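Local coordinates for protein thiamine-monophosphate kinase (Aquifex aeolicus, PDB 1VQV) that catalyses the ATP-dependent phosphorylation of thiamine monophosphate to thiamine diphosphate, the active form of vitamin B1, and works as a homodimer, at residues K80-S85 against C113-G118. Sequence-based numbering, arbitrary orientation.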
loop_
_atom_site.group_PDB
_atom_site.type_symbol
_atom_site.label_atom_id
_atom_site.label_comp_id
_atom_site.label_asym_id
_atom_site.label_seq_id
_atom_site.Cartn_x
_atom_site.Cartn_y
_atom_site.Cartn_z
ATOM N N LYS B 80 -11.068 8.459 3.886
ATOM C CA LYS B 80 -10.812 9.646 3.075
ATOM C C LYS B 80 -10.075 9.396 1.758
ATOM O O LYS B 80 -10.622 9.660 0.684
ATOM C CB LYS B 80 -10.053 10.685 3.902
ATOM C CG LYS B 80 -10.876 11.288 5.059
ATOM C CD LYS B 80 -12.020 12.176 4.535
ATOM C CE LYS B 80 -11.474 13.421 3.843
ATOM N NZ LYS B 80 -12.533 14.167 3.101
ATOM N N TRP B 81 -8.854 8.870 1.819
ATOM C CA TRP B 81 -8.073 8.643 0.591
ATOM C C TRP B 81 -7.602 7.210 0.399
ATOM O O TRP B 81 -7.346 6.494 1.359
ATOM C CB TRP B 81 -6.855 9.583 0.558
ATOM C CG TRP B 81 -7.220 11.007 0.791
ATOM C CD1 TRP B 81 -7.901 11.830 -0.061
ATOM C CD2 TRP B 81 -7.070 11.728 2.013
ATOM N NE1 TRP B 81 -8.200 13.017 0.562
ATOM C CE2 TRP B 81 -7.702 12.983 1.838
ATOM C CE3 TRP B 81 -6.468 11.433 3.250
ATOM C CZ2 TRP B 81 -7.755 13.942 2.852
ATOM C CZ3 TRP B 81 -6.520 12.384 4.261
ATOM C CH2 TRP B 81 -7.160 13.626 4.054
ATOM N N ALA B 82 -7.459 6.809 -0.857
ATOM C CA ALA B 82 -7.026 5.460 -1.166
ATOM C C ALA B 82 -6.012 5.364 -2.309
ATOM O O ALA B 82 -6.098 6.094 -3.301
ATOM C CB ALA B 82 -8.235 4.609 -1.485
ATOM N N LEU B 83 -5.048 4.463 -2.141
ATOM C CA LEU B 83 -4.012 4.182 -3.137
ATOM C C LEU B 83 -4.167 2.708 -3.535
ATOM O O LEU B 83 -4.065 1.809 -2.687
ATOM C CB LEU B 83 -2.603 4.387 -2.562
ATOM C CG LEU B 83 -2.069 5.788 -2.296
ATOM C CD1 LEU B 83 -0.644 5.692 -1.820
ATOM C CD2 LEU B 83 -2.126 6.602 -3.565
ATOM N N ILE B 84 -4.409 2.457 -4.818
ATOM C CA ILE B 84 -4.585 1.092 -5.280
ATOM C C ILE B 84 -3.479 0.620 -6.202
ATOM O O ILE B 84 -3.283 1.149 -7.294
ATOM C CB ILE B 84 -5.937 0.922 -5.984
ATOM C CG1 ILE B 84 -7.059 1.192 -4.980
ATOM C CG2 ILE B 84 -6.041 -0.476 -6.576
ATOM C CD1 ILE B 84 -8.434 0.978 -5.514
ATOM N N SER B 85 -2.773 -0.402 -5.739
ATOM C CA SER B 85 -1.663 -0.984 -6.464
ATOM C C SER B 85 -2.089 -2.323 -7.079
ATOM O O SER B 85 -2.590 -3.210 -6.385
ATOM C CB SER B 85 -0.484 -1.165 -5.498
ATOM O OG SER B 85 0.700 -1.554 -6.161
ATOM N N CYS B 113 -15.114 8.274 -0.097
ATOM C CA CYS B 113 -13.671 8.346 -0.009
ATOM C C CYS B 113 -13.225 8.378 -1.458
ATOM O O CYS B 113 -14.059 8.361 -2.364
ATOM C CB CYS B 113 -13.101 7.114 0.699
ATOM S SG CYS B 113 -13.351 5.566 -0.191
ATOM N N GLU B 114 -11.925 8.399 -1.708
ATOM C CA GLU B 114 -11.503 8.475 -3.091
ATOM C C GLU B 114 -10.136 7.925 -3.362
ATOM O O GLU B 114 -9.269 7.909 -2.489
ATOM C CB GLU B 114 -11.519 9.923 -3.537
ATOM C CG GLU B 114 -10.660 10.781 -2.651
ATOM C CD GLU B 114 -10.395 12.127 -3.262
ATOM O OE1 GLU B 114 -9.812 12.997 -2.564
ATOM O OE2 GLU B 114 -10.767 12.314 -4.449
ATOM N N VAL B 115 -9.943 7.492 -4.600
ATOM C CA VAL B 115 -8.658 6.972 -5.009
ATOM C C VAL B 115 -7.865 8.173 -5.508
ATOM O O VAL B 115 -8.379 9.001 -6.257
ATOM C CB VAL B 115 -8.835 5.882 -6.082
ATOM C CG1 VAL B 115 -7.667 5.871 -7.021
ATOM C CG2 VAL B 115 -8.945 4.518 -5.395
ATOM N N VAL B 116 -6.632 8.300 -5.038
ATOM C CA VAL B 116 -5.781 9.423 -5.427
ATOM C C VAL B 116 -4.584 8.950 -6.250
ATOM O O VAL B 116 -3.951 9.745 -6.950
ATOM C CB VAL B 116 -5.231 10.162 -4.192
ATOM C CG1 VAL B 116 -6.360 10.789 -3.413
ATOM C CG2 VAL B 116 -4.430 9.185 -3.319
ATOM N N GLY B 117 -4.266 7.660 -6.158
ATOM C CA GLY B 117 -3.142 7.145 -6.910
ATOM C C GLY B 117 -2.931 5.650 -6.797
ATOM O O GLY B 117 -3.733 4.935 -6.184
ATOM N N GLY B 118 -1.829 5.200 -7.402
ATOM C CA GLY B 118 -1.436 3.800 -7.423
ATOM C C GLY B 118 -0.598 3.537 -8.671
ATOM O O GLY B 118 -0.441 4.427 -9.516
#
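Trp-81 and Glu-114 pair across two parallel strands, and their side chains run side by side on the same face of the sheet. On Trp-81, CB lies 4.2 Å from Val-116 CG1. CG is anti to the carbonyl carbon (chi1 -51°) and carries the ring beside Glu-114. Trp-81 CD1 meets Val-116 CG1 at 3.8 Å and Glu-114 OE1 at 3.4 Å. Trp-81 NE1 is 3.5 Å from Glu-114 OE1, which lies at the ring edge; the ring and carboxylate planes are 42° apart. Lys-80 CB sits over the centre of one ring face. Leu-83 CD2 touches Val-116 CG2 and the backbone of Gly-117. On the other face, the side chains of Ile-84 and Val-115 cross at about a right angle, with Ile-84 CD1 3.6 Å from Val-115 CG2, and Ala-82 CB packs near that methyl. Helix 94-111 covers this face through Val-104, and Ile-84 also touches the ATP-binding Tyr-101. The Trp-81 face packs on the second subunit, with Trp-81 on its Leu-40 and Leu-83 on its Thr-41. Four backbone hydrogen bonds join the strands. Val-116 N to Ala-82 O (2.9 Å) is the straightest, at 163°. The register then slips by one residue, a beta bulge, and Ile-84 N hydrogen-bonds to Gly-117 O. Gly-118, an ATP-binding residue, follows directly. The arrangement is a beta-alpha-beta crossover in the PurM-like N-terminal domain, with strand 114-122 leading into the nucleotide site.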